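Local coordinates for protein transcriptional regulator (Actinomyces oris, PDB 5V8C) that probably acts as a phosphotransferase of the LytR-Cps2A-Psr family, mediating glycosylation of a protein anchored to the bacterial cell wall, at residues D73-S78 / S265-P270; L105-T110 / Y281-K286; I255-G260 / R275-R280. One frame throughout, in Å; residues are numbered along the deposited sequence.

Contact 1: D73-S78 / S265-P270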
ATOM      1  N   ASP A  73      -9.604   5.891  -2.861  1.00 82.05           N
ATOM      2  CA  ASP A  73     -10.738   6.721  -3.275  1.00 82.88           C
ATOM      3  C   ASP A  73     -10.305   8.121  -3.699  1.00 85.29           C
ATOM      4  O   ASP A  73     -11.101   8.848  -4.280  1.00 84.41           O
ATOM      5  CB  ASP A  73     -11.817   6.770  -2.174  1.00 84.78           C
ATOM      6  CG  ASP A  73     -11.293   7.029  -0.765  1.00103.38           C
ATOM      7  OD1 ASP A  73     -10.534   6.174  -0.244  1.00104.00           O
ATOM      8  OD2 ASP A  73     -11.697   8.052  -0.157  1.00111.86           O
ATOM      9  N   LEU A  74      -9.027   8.479  -3.461  1.00 81.89           N
ATOM     10  CA  LEU A  74      -8.476   9.786  -3.831  1.00 82.30           C
ATOM     11  C   LEU A  74      -8.507  10.001  -5.356  1.00 85.58           C
ATOM     12  O   LEU A  74      -8.023   9.163  -6.110  1.00 85.25           O
ATOM     13  CB  LEU A  74      -7.050   9.932  -3.268  1.00 81.55           C
ATOM     14  CG  LEU A  74      -6.234  11.150  -3.702  1.00 87.75           C
ATOM     15  CD1 LEU A  74      -6.540  12.369  -2.830  1.00 88.65           C
ATOM     16  CD2 LEU A  74      -4.755  10.832  -3.703  1.00 87.46           C
ATOM     17  N   THR A  75      -9.107  11.112  -5.795  1.00 83.14           N
ATOM     18  CA  THR A  75      -9.231  11.475  -7.208  1.00 84.60           C
ATOM     19  C   THR A  75      -8.087  12.425  -7.564  1.00 90.28           C
ATOM     20  O   THR A  75      -7.768  13.318  -6.779  1.00 90.37           O
ATOM     21  CB  THR A  75     -10.613  12.088  -7.467  1.00 90.87           C
ATOM     22  OG1 THR A  75     -11.612  11.269  -6.856  1.00 92.92           O
ATOM     23  CG2 THR A  75     -10.918  12.261  -8.945  1.00 89.25           C
ATOM     24  N   ILE A  76      -7.437  12.194  -8.712  1.00 87.93           N
ATOM     25  CA  ILE A  76      -6.302  12.994  -9.180  1.00 90.06           C
ATOM     26  C   ILE A  76      -6.377  13.239 -10.706  1.00 96.57           C
ATOM     27  O   ILE A  76      -7.219  12.643 -11.376  1.00 94.97           O
ATOM     28  CB  ILE A  76      -4.951  12.319  -8.788  1.00 91.67           C
ATOM     29  CG1 ILE A  76      -4.856  10.880  -9.337  1.00 91.20           C
ATOM     30  CG2 ILE A  76      -4.683  12.383  -7.277  1.00 90.46           C
ATOM     31  CD1 ILE A  76      -3.464  10.427  -9.688  1.00 98.28           C
ATOM     32  N   ASN A  77      -5.457  14.063 -11.254  1.00 96.57           N
ATOM     33  CA  ASN A  77      -5.362  14.283 -12.697  1.00100.61           C
ATOM     34  C   ASN A  77      -4.607  13.096 -13.317  1.00106.77           C
ATOM     35  O   ASN A  77      -3.374  13.062 -13.277  1.00105.98           O
ATOM     36  CB  ASN A  77      -4.670  15.625 -13.012  1.00105.46           C
ATOM     37  CG  ASN A  77      -4.656  16.026 -14.478  1.00138.38           C
ATOM     38  OD1 ASN A  77      -3.836  16.845 -14.910  1.00139.59           O
ATOM     39  ND2 ASN A  77      -5.572  15.495 -15.278  1.00129.26           N
ATOM     40  N   SER A  78      -5.354  12.093 -13.830  1.00105.00           N
ATOM     41  CA  SER A  78      -4.772  10.877 -14.410  1.00105.40           C
ATOM     42  C   SER A  78      -3.995  11.150 -15.699  1.00114.84           C
ATOM     43  O   SER A  78      -2.806  10.838 -15.775  1.00115.29           O
ATOM     44  CB  SER A  78      -5.846   9.820 -14.652  1.00107.82           C
ATOM     45  OG  SER A  78      -6.785  10.251 -15.623  1.00119.85           O
ATOM     46  N   SER A 265     -16.917  16.744   1.261  1.00 97.87           N
ATOM     47  CA  SER A 265     -16.856  16.933  -0.190  1.00 96.61           C
ATOM     48  C   SER A 265     -17.278  15.652  -0.923  1.00 96.01           C
ATOM     49  O   SER A 265     -17.018  14.554  -0.434  1.00 92.63           O
ATOM     50  CB  SER A 265     -15.456  17.347  -0.626  1.00 99.33           C
ATOM     51  OG  SER A 265     -15.448  17.656  -2.009  1.00108.28           O
ATOM     52  N   ILE A 266     -17.946  15.798  -2.084  1.00 92.63           N
ATOM     53  CA  ILE A 266     -18.384  14.664  -2.908  1.00 90.35           C
ATOM     54  C   ILE A 266     -17.150  13.934  -3.428  1.00 92.15           C
ATOM     55  O   ILE A 266     -17.033  12.734  -3.239  1.00 89.76           O
ATOM     56  CB  ILE A 266     -19.319  15.111  -4.071  1.00 94.88           C
ATOM     57  CG1 ILE A 266     -20.545  15.904  -3.567  1.00 97.02           C
ATOM     58  CG2 ILE A 266     -19.725  13.934  -4.967  1.00 92.73           C
ATOM     59  CD1 ILE A 266     -21.766  15.081  -3.196  1.00108.86           C
ATOM     60  N   ILE A 267     -16.234  14.664  -4.071  1.00 90.95           N
ATOM     61  CA  ILE A 267     -14.993  14.108  -4.603  1.00 90.33           C
ATOM     62  C   ILE A 267     -13.829  14.368  -3.623  1.00 94.98           C
ATOM     63  O   ILE A 267     -13.677  15.490  -3.131  1.00 95.05           O
ATOM     64  CB  ILE A 267     -14.706  14.572  -6.071  1.00 95.44           C
ATOM     65  CG1 ILE A 267     -13.748  15.771  -6.150  1.00 97.75           C
ATOM     66  CG2 ILE A 267     -15.986  14.839  -6.867  1.00 96.81           C
ATOM     67  CD1 ILE A 267     -12.365  15.374  -6.602  1.00106.78           C
ATOM     68  N   VAL A 268     -13.044  13.323  -3.309  1.00 91.65           N
ATOM     69  CA  VAL A 268     -11.909  13.452  -2.393  1.00 91.42           C
ATOM     70  C   VAL A 268     -10.653  13.827  -3.197  1.00 97.40           C
ATOM     71  O   VAL A 268     -10.094  13.021  -3.944  1.00 96.81           O
ATOM     72  CB  VAL A 268     -11.738  12.254  -1.402  1.00 93.04           C
ATOM     73  CG1 VAL A 268     -12.237  10.935  -1.984  1.00 91.56           C
ATOM     74  CG2 VAL A 268     -10.308  12.131  -0.872  1.00 91.94           C
ATOM     75  N   SER A 269     -10.287  15.102  -3.109  1.00 96.46           N
ATOM     76  CA  SER A 269      -9.190  15.685  -3.871  1.00 97.89           C
ATOM     77  C   SER A 269      -7.967  16.009  -2.999  1.00101.30           C
ATOM     78  O   SER A 269      -8.121  16.259  -1.800  1.00100.31           O
ATOM     79  CB  SER A 269      -9.677  16.947  -4.579  1.00103.31           C
ATOM     80  OG  SER A 269      -9.463  16.860  -5.978  1.00111.46           O
ATOM     81  N   PRO A 270      -6.745  16.067  -3.576  1.00 98.44           N
ATOM     82  CA  PRO A 270      -5.584  16.463  -2.763  1.00 98.00           C
ATOM     83  C   PRO A 270      -5.682  17.929  -2.358  1.00102.24           C
ATOM     84  O   PRO A 270      -5.972  18.789  -3.195  1.00102.96           O
ATOM     85  CB  PRO A 270      -4.378  16.208  -3.687  1.00100.57           C
ATOM     86  CG  PRO A 270      -4.917  15.435  -4.865  1.00105.26           C
ATOM     87  CD  PRO A 270      -6.359  15.822  -4.979  1.00101.57           C
TER
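The backbone N of Thr75 donates to the carbonyl O of Val268 at 2.8 Å, the one hydrogen bond between 73-78 and 265-270. It is almost straight, with 174° at the hydrogen. A single bond of this kind fastens the loop to strand 75-77, and van der Waals contacts gather around it. The side chain of Val268 crosses that of Asp73 at about a right angle, its CG1 lying 3.5 Å from Asp73 OD2 and also touching the carbonyl O of Asp73. Beyond the bond, the ring of Pro270 reaches both Leu74 and Ile76: Pro270 CG is 4.0 Å from Leu74 CD1 and 3.9 Å from Ile76 CG2. Leu74 CG is anti to its backbone N (chi1 172°), and from there chi2 (85°) sets CD1 against the peptide joining Ser269 and Pro270. Thr75 CB meets the tip of Ile267 at CD1, 3.8 Å away, the two side chains again crossing squarely. Strand 75-77 pairs antiparallel with strand 83-85, and the backbones of Leu74 and Ile76 bond to Leu86 and Asp84. Helix 94-105 packs against Ile76 and Pro270 through Leu105, while the 265-270 loop links edge strand 252-256 to helix 272-280.

Contact 2: L105-T110 / Y281-K286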
ATOM      1  N   LEU A 105       0.131  13.628  -8.933  1.00 95.25           N
ATOM      2  CA  LEU A 105       0.731  13.917  -7.634  1.00 94.50           C
ATOM      3  C   LEU A 105       2.195  14.286  -7.726  1.00101.19           C
ATOM      4  O   LEU A 105       2.751  14.818  -6.766  1.00101.39           O
ATOM      5  CB  LEU A 105       0.522  12.751  -6.654  1.00 91.71           C
ATOM      6  CG  LEU A 105      -0.914  12.507  -6.196  1.00 95.34           C
ATOM      7  CD1 LEU A 105      -0.999  11.280  -5.316  1.00 92.67           C
ATOM      8  CD2 LEU A 105      -1.501  13.735  -5.492  1.00 99.32           C
ATOM      9  N   GLY A 106       2.797  14.018  -8.884  1.00 99.28           N
ATOM     10  CA  GLY A 106       4.203  14.281  -9.148  1.00 99.56           C
ATOM     11  C   GLY A 106       5.120  13.233  -8.564  1.00100.99           C
ATOM     12  O   GLY A 106       6.270  13.538  -8.240  1.00101.66           O
ATOM     13  N   ILE A 107       4.626  11.991  -8.409  1.00 93.86           N
ATOM     14  CA  ILE A 107       5.474  10.949  -7.859  1.00 90.66           C
ATOM     15  C   ILE A 107       6.103  10.124  -9.010  1.00 92.73           C
ATOM     16  O   ILE A 107       5.409   9.361  -9.691  1.00 91.40           O
ATOM     17  CB  ILE A 107       4.838  10.097  -6.695  1.00 91.09           C
ATOM     18  CG1 ILE A 107       4.359   8.703  -7.140  1.00 90.81           C
ATOM     19  CG2 ILE A 107       3.739  10.834  -5.927  1.00 89.43           C
ATOM     20  CD1 ILE A 107       5.373   7.618  -6.834  1.00 97.80           C
ATOM     21  N   PRO A 108       7.424  10.302  -9.257  1.00 89.22           N
ATOM     22  CA  PRO A 108       8.086   9.520 -10.311  1.00 89.39           C
ATOM     23  C   PRO A 108       8.527   8.150  -9.786  1.00 90.50           C
ATOM     24  O   PRO A 108       9.488   8.041  -9.020  1.00 89.82           O
ATOM     25  CB  PRO A 108       9.273  10.415 -10.731  1.00 92.89           C
ATOM     26  CG  PRO A 108       9.346  11.527  -9.691  1.00 97.21           C
ATOM     27  CD  PRO A 108       8.394  11.179  -8.578  1.00 90.79           C
ATOM     28  N   THR A 109       7.803   7.105 -10.193  1.00 84.78           N
ATOM     29  CA  THR A 109       8.057   5.728  -9.789  1.00 82.23           C
ATOM     30  C   THR A 109       9.376   5.193 -10.380  1.00 88.16           C
ATOM     31  O   THR A 109       9.579   5.209 -11.590  1.00 88.50           O
ATOM     32  CB  THR A 109       6.831   4.871 -10.111  1.00 82.63           C
ATOM     33  OG1 THR A 109       5.738   5.363  -9.344  1.00 87.03           O
ATOM     34  CG2 THR A 109       7.034   3.400  -9.803  1.00 77.65           C
ATOM     35  N   THR A 110      10.256   4.714  -9.501  1.00 85.39           N
ATOM     36  CA  THR A 110      11.565   4.156  -9.839  1.00 86.48           C
ATOM     37  C   THR A 110      11.470   2.623  -9.978  1.00 89.09           C
ATOM     38  O   THR A 110      12.081   2.049 -10.883  1.00 89.19           O
ATOM     39  CB  THR A 110      12.589   4.656  -8.799  1.00 99.77           C
ATOM     40  OG1 THR A 110      12.805   6.049  -9.021  1.00100.68           O
ATOM     41  CG2 THR A 110      13.923   3.928  -8.866  1.00104.07           C
ATOM     42  N   TYR A 281       9.099  15.321   0.235  1.00 99.93           N
ATOM     43  CA  TYR A 281       9.801  14.201  -0.393  1.00 97.80           C
ATOM     44  C   TYR A 281      10.120  14.433  -1.885  1.00103.13           C
ATOM     45  O   TYR A 281      10.464  13.496  -2.599  1.00101.76           O
ATOM     46  CB  TYR A 281       9.013  12.892  -0.162  1.00 95.45           C
ATOM     47  CG  TYR A 281       8.695  12.646   1.299  1.00 94.43           C
ATOM     48  CD1 TYR A 281       9.676  12.198   2.183  1.00 95.00           C
ATOM     49  CD2 TYR A 281       7.432  12.912   1.812  1.00 94.51           C
ATOM     50  CE1 TYR A 281       9.405  12.029   3.540  1.00 93.06           C
ATOM     51  CE2 TYR A 281       7.148  12.741   3.166  1.00 94.55           C
ATOM     52  CZ  TYR A 281       8.138  12.301   4.027  1.00101.29           C
ATOM     53  OH  TYR A 281       7.857  12.129   5.361  1.00102.38           O
ATOM     54  N   GLY A 282      10.037  15.686  -2.325  1.00103.12           N
ATOM     55  CA  GLY A 282      10.384  16.103  -3.684  1.00104.90           C
ATOM     56  C   GLY A 282       9.415  15.757  -4.799  1.00107.52           C
ATOM     57  O   GLY A 282       9.813  15.730  -5.968  1.00107.17           O
ATOM     58  N   TYR A 283       8.137  15.516  -4.461  1.00103.37           N
ATOM     59  CA  TYR A 283       7.119  15.192  -5.458  1.00104.14           C
ATOM     60  C   TYR A 283       6.292  16.419  -5.806  1.00111.48           C
ATOM     61  O   TYR A 283       5.739  17.060  -4.909  1.00112.68           O
ATOM     62  CB  TYR A 283       6.181  14.078  -4.963  1.00103.44           C
ATOM     63  CG  TYR A 283       6.865  12.818  -4.476  1.00104.17           C
ATOM     64  CD1 TYR A 283       7.841  12.188  -5.245  1.00106.55           C
ATOM     65  CD2 TYR A 283       6.467  12.199  -3.298  1.00102.96           C
ATOM     66  CE1 TYR A 283       8.437  11.001  -4.827  1.00105.99           C
ATOM     67  CE2 TYR A 283       7.052  11.010  -2.872  1.00102.54           C
ATOM     68  CZ  TYR A 283       8.035  10.412  -3.640  1.00110.23           C
ATOM     69  OH  TYR A 283       8.619   9.244  -3.210  1.00106.15           O
ATOM     70  N   SER A 284       6.192  16.735  -7.106  1.00108.56           N
ATOM     71  CA  SER A 284       5.397  17.853  -7.609  1.00110.50           C
ATOM     72  C   SER A 284       4.973  17.554  -9.051  1.00115.55           C
ATOM     73  O   SER A 284       5.824  17.137  -9.845  1.00116.41           O
ATOM     74  CB  SER A 284       6.192  19.154  -7.538  1.00116.28           C
ATOM     75  OG  SER A 284       5.391  20.266  -7.904  1.00125.15           O
ATOM     76  N   PRO A 285       3.671  17.707  -9.412  1.00110.73           N
ATOM     77  CA  PRO A 285       3.252  17.397 -10.792  1.00111.52           C
ATOM     78  C   PRO A 285       4.033  18.142 -11.874  1.00119.72           C
ATOM     79  O   PRO A 285       4.380  17.539 -12.889  1.00119.92           O
ATOM     80  CB  PRO A 285       1.755  17.747 -10.808  1.00112.85           C
ATOM     81  CG  PRO A 285       1.542  18.613  -9.629  1.00116.93           C
ATOM     82  CD  PRO A 285       2.532  18.175  -8.600  1.00110.93           C
ATOM     83  N   LYS A 286       4.361  19.427 -11.625  1.00119.09           N
ATOM     84  CA  LYS A 286       5.099  20.297 -12.548  1.00122.28           C
ATOM     85  C   LYS A 286       6.462  19.746 -12.957  1.00124.64           C
ATOM     86  O   LYS A 286       6.913  20.021 -14.066  1.00126.58           O
ATOM     87  CB  LYS A 286       5.262  21.704 -11.954  1.00127.21           C
TER
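Tyr283 presents one face of its ring to Ile107, whose CB sits 4.0 Å from the ring centroid and only 13° off the ring normal, a CH-pi contact. Ile107 CG2 lies beside it, near ring atoms CG and CD2. Pro108 approaches the same ring obliquely, its CD 3.5 Å from Tyr283 CD1, and the carbonyl O of Gly106 comes to 3.3 Å from Tyr283 CB. The opposite face of the ring is occupied from within its own segment: the carbonyl O of Tyr281 stands 3.8 Å above the plane, over the centre. Tyr283 CG is anti to the carbonyl carbon (chi1 -53°), and chi2 (-50°) turns the ring so that its faces meet these two groups. An alanine here would keep CB near Gly106 O but would probably open a gap beneath Ile107 and Pro108, leaving both without the ring they pack on.

Polar links between the backbones are slight. Ser284 N makes a weak hydrogen bond to Gly106 O, and Gly106 CA makes a bent CA-H...O contact with Ser284 O. Gly106, with positive phi just past helix 94-105, approaches so closely that a CB on it would collide with the peptide between Ser284 and Pro285. One shell further out, Gly282 is the C-prime residue of a Schellman motif ending helix 272-280, with Tyr283 N bonded to Leu278 O, a turn that probably helps to position Tyr283. The disulfide Cys102-Cys288 ties helix 94-105 covalently to the chain just after 281-286. Strand 52-60 touches the tyrosine through Leu57 and Arg59, and helix 272-280 meets it through Leu278.

Contact 3: I255-G260 / R275-R280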
ATOM      1  N   ILE A 255       2.878   6.882   7.096  1.00 75.54           N
ATOM      2  CA  ILE A 255       1.972   8.020   7.131  1.00 76.38           C
ATOM      3  C   ILE A 255       0.917   7.914   6.038  1.00 82.00           C
ATOM      4  O   ILE A 255       1.192   7.456   4.927  1.00 79.38           O
ATOM      5  CB  ILE A 255       2.709   9.401   7.156  1.00 80.83           C
ATOM      6  CG1 ILE A 255       1.885  10.514   6.473  1.00 83.00           C
ATOM      7  CG2 ILE A 255       4.141   9.329   6.590  1.00 80.75           C
ATOM      8  CD1 ILE A 255       2.083  11.969   7.041  1.00 98.28           C
ATOM      9  N   ASP A 256      -0.321   8.267   6.411  1.00 82.34           N
ATOM     10  CA  ASP A 256      -1.465   8.375   5.525  1.00 82.25           C
ATOM     11  C   ASP A 256      -1.484   9.774   4.946  1.00 88.24           C
ATOM     12  O   ASP A 256      -1.238  10.745   5.668  1.00 90.02           O
ATOM     13  CB  ASP A 256      -2.754   8.097   6.291  1.00 83.76           C
ATOM     14  CG  ASP A 256      -2.970   6.615   6.507  1.00104.07           C
ATOM     15  OD1 ASP A 256      -2.457   6.085   7.517  1.00108.10           O
ATOM     16  OD2 ASP A 256      -3.563   5.963   5.611  1.00107.09           O
ATOM     17  N   LEU A 257      -1.695   9.870   3.626  1.00 84.43           N
ATOM     18  CA  LEU A 257      -1.783  11.130   2.893  1.00 85.43           C
ATOM     19  C   LEU A 257      -2.876  11.997   3.552  1.00 89.82           C
ATOM     20  O   LEU A 257      -4.018  11.543   3.681  1.00 88.25           O
ATOM     21  CB  LEU A 257      -2.155  10.803   1.436  1.00 85.39           C
ATOM     22  CG  LEU A 257      -1.545  11.606   0.276  1.00 90.58           C
ATOM     23  CD1 LEU A 257      -2.609  12.328  -0.503  1.00 90.97           C
ATOM     24  CD2 LEU A 257      -0.395  12.495   0.701  1.00 93.32           C
ATOM     25  N   PRO A 258      -2.538  13.183   4.087  1.00 89.08           N
ATOM     26  CA  PRO A 258      -3.565  13.983   4.781  1.00 91.22           C
ATOM     27  C   PRO A 258      -4.583  14.673   3.866  1.00101.60           C
ATOM     28  O   PRO A 258      -4.386  15.821   3.466  1.00104.90           O
ATOM     29  CB  PRO A 258      -2.746  14.977   5.612  1.00 93.90           C
ATOM     30  CG  PRO A 258      -1.458  15.101   4.897  1.00 98.68           C
ATOM     31  CD  PRO A 258      -1.228  13.860   4.083  1.00 92.36           C
ATOM     32  N   THR A 259      -5.690  13.987   3.558  1.00 99.67           N
ATOM     33  CA  THR A 259      -6.759  14.570   2.736  1.00102.30           C
ATOM     34  C   THR A 259      -7.771  15.285   3.631  1.00110.35           C
ATOM     35  O   THR A 259      -7.857  14.982   4.821  1.00110.33           O
ATOM     36  CB  THR A 259      -7.429  13.502   1.858  1.00110.25           C
ATOM     37  OG1 THR A 259      -8.140  12.573   2.680  1.00109.39           O
ATOM     38  CG2 THR A 259      -6.437  12.768   0.964  1.00107.44           C
ATOM     39  N   GLY A 260      -8.533  16.209   3.057  1.00110.13           N
ATOM     40  CA  GLY A 260      -9.558  16.955   3.781  1.00111.83           C
ATOM     41  C   GLY A 260     -10.680  16.083   4.321  1.00116.87           C
ATOM     42  O   GLY A 260     -10.750  14.895   3.986  1.00115.58           O
ATOM     43  N   ARG A 275      -0.305  18.210  -0.632  1.00101.95           N
ATOM     44  CA  ARG A 275       0.705  18.748  -1.544  1.00103.16           C
ATOM     45  C   ARG A 275       2.028  19.065  -0.850  1.00108.59           C
ATOM     46  O   ARG A 275       3.086  18.833  -1.439  1.00107.70           O
ATOM     47  CB  ARG A 275       0.171  19.978  -2.301  1.00105.10           C
ATOM     48  CG  ARG A 275      -0.977  19.668  -3.269  1.00115.04           C
ATOM     49  CD  ARG A 275      -0.479  19.229  -4.636  1.00124.37           C
ATOM     50  NE  ARG A 275      -1.384  18.274  -5.280  1.00128.27           N
ATOM     51  CZ  ARG A 275      -2.248  18.589  -6.238  1.00144.20           C
ATOM     52  NH1 ARG A 275      -2.344  19.841  -6.671  1.00134.61           N
ATOM     53  NH2 ARG A 275      -3.024  17.657  -6.772  1.00132.70           N
ATOM     54  N   ASP A 276       1.970  19.579   0.398  1.00107.41           N
ATOM     55  CA  ASP A 276       3.164  19.931   1.184  1.00109.04           C
ATOM     56  C   ASP A 276       3.908  18.682   1.638  1.00111.20           C
ATOM     57  O   ASP A 276       5.125  18.596   1.471  1.00112.30           O
ATOM     58  CB  ASP A 276       2.794  20.790   2.409  1.00112.45           C
ATOM     59  CG  ASP A 276       2.080  22.091   2.092  1.00124.18           C
ATOM     60  OD1 ASP A 276       2.527  22.806   1.162  1.00125.88           O
ATOM     61  OD2 ASP A 276       1.119  22.430   2.820  1.00128.99           O
ATOM     62  N   LEU A 277       3.167  17.716   2.212  1.00104.50           N
ATOM     63  CA  LEU A 277       3.678  16.425   2.661  1.00101.40           C
ATOM     64  C   LEU A 277       4.393  15.743   1.491  1.00103.22           C
ATOM     65  O   LEU A 277       5.463  15.184   1.680  1.00102.84           O
ATOM     66  CB  LEU A 277       2.493  15.568   3.159  1.00 99.57           C
ATOM     67  CG  LEU A 277       2.754  14.237   3.924  1.00102.14           C
ATOM     68  CD1 LEU A 277       2.552  13.035   3.035  1.00100.44           C
ATOM     69  CD2 LEU A 277       4.096  14.215   4.650  1.00104.27           C
ATOM     70  N   LEU A 278       3.832  15.852   0.280  1.00 98.53           N
ATOM     71  CA  LEU A 278       4.413  15.281  -0.923  1.00 97.40           C
ATOM     72  C   LEU A 278       5.573  16.124  -1.425  1.00103.02           C
ATOM     73  O   LEU A 278       6.520  15.572  -1.990  1.00103.03           O
ATOM     74  CB  LEU A 278       3.346  15.105  -2.019  1.00 97.11           C
ATOM     75  CG  LEU A 278       2.396  13.908  -1.863  1.00 98.53           C
ATOM     76  CD1 LEU A 278       1.178  14.063  -2.744  1.00 99.57           C
ATOM     77  CD2 LEU A 278       3.082  12.606  -2.208  1.00 98.25           C
ATOM     78  N   ALA A 279       5.522  17.452  -1.196  1.00101.14           N
ATOM     79  CA  ALA A 279       6.591  18.379  -1.594  1.00103.23           C
ATOM     80  C   ALA A 279       7.833  18.200  -0.731  1.00106.76           C
ATOM     81  O   ALA A 279       8.931  18.516  -1.182  1.00107.63           O
ATOM     82  CB  ALA A 279       6.111  19.817  -1.508  1.00106.59           C
ATOM     83  N   ARG A 280       7.660  17.727   0.518  1.00102.36           N
ATOM     84  CA  ARG A 280       8.768  17.445   1.429  1.00102.97           C
ATOM     85  C   ARG A 280       9.699  16.386   0.813  1.00106.61           C
ATOM     86  O   ARG A 280      10.920  16.569   0.798  1.00107.56           O
ATOM     87  CB  ARG A 280       8.241  16.952   2.789  1.00102.16           C
ATOM     88  CG  ARG A 280       7.701  18.066   3.671  1.00117.47           C
ATOM     89  CD  ARG A 280       7.314  17.579   5.058  1.00125.03           C
ATOM     90  NE  ARG A 280       6.810  18.678   5.883  1.00132.31           N
ATOM     91  CZ  ARG A 280       7.552  19.378   6.736  1.00145.30           C
ATOM     92  NH1 ARG A 280       8.833  19.077   6.914  1.00129.62           N
ATOM     93  NH2 ARG A 280       7.014  20.373   7.429  1.00132.28           N
TER
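Leu277 points from helix 272-280 toward 255-260, and its atoms can be traced outward against three residues there. CB comes nearest to Pro258, at its CD. CG, anti to the backbone N (chi1 -169°), touches two partners, Ile255 CD1 at 3.9 Å and Pro258 CD at 4.0 Å. Its branches then part. CD2 meets Ile255 CD1 at 3.8 Å, the two side chains reaching tip to tip, whereas CD1 meets Leu257 CD2, also at 3.8 Å, and touches Pro258 CD as well.

Ile255 belongs to strand 252-256, an outermost strand of the seven-stranded mixed sheet, which runs parallel to its neighbour 65-70; the helix thus packs on the sheet at this border. Past the strand the chain bends through an inverse gamma turn centred on Pro258, whose ring crosses Leu277 obliquely. Leu257 CD2 continues inward to Leu278, lying 4.0 Å from its CG, with the two side chains at about a right angle. No hydrogen bond joins the two segments, although the carbonyl O of Pro258 accepts from Ser274 OG and Asn271 ND2 around the start of the same helix.

How the contacts relate
Helix 272-280 and its flanking loops connect the three sites, with 265-270 of contact 1 leading into it and 281-286 of contact 2 leaving it. Contact 3 is nested within the loop closed by contact 2, their centres about 12 Å apart. Leu105 of contact 2 is shared packing: its CD2 lies 3.9 Å from Pro270 CG of contact 1 and 3.9 Å from Leu278 CD1 of contact 3. Contacts 1 and 3, centres about 13 Å apart, meet where Leu74 CD1 lies 3.8 Å from Thr259 CG2. The cobalt ion is bound by Ala1, His2 and His219, none of which belongs to any contact.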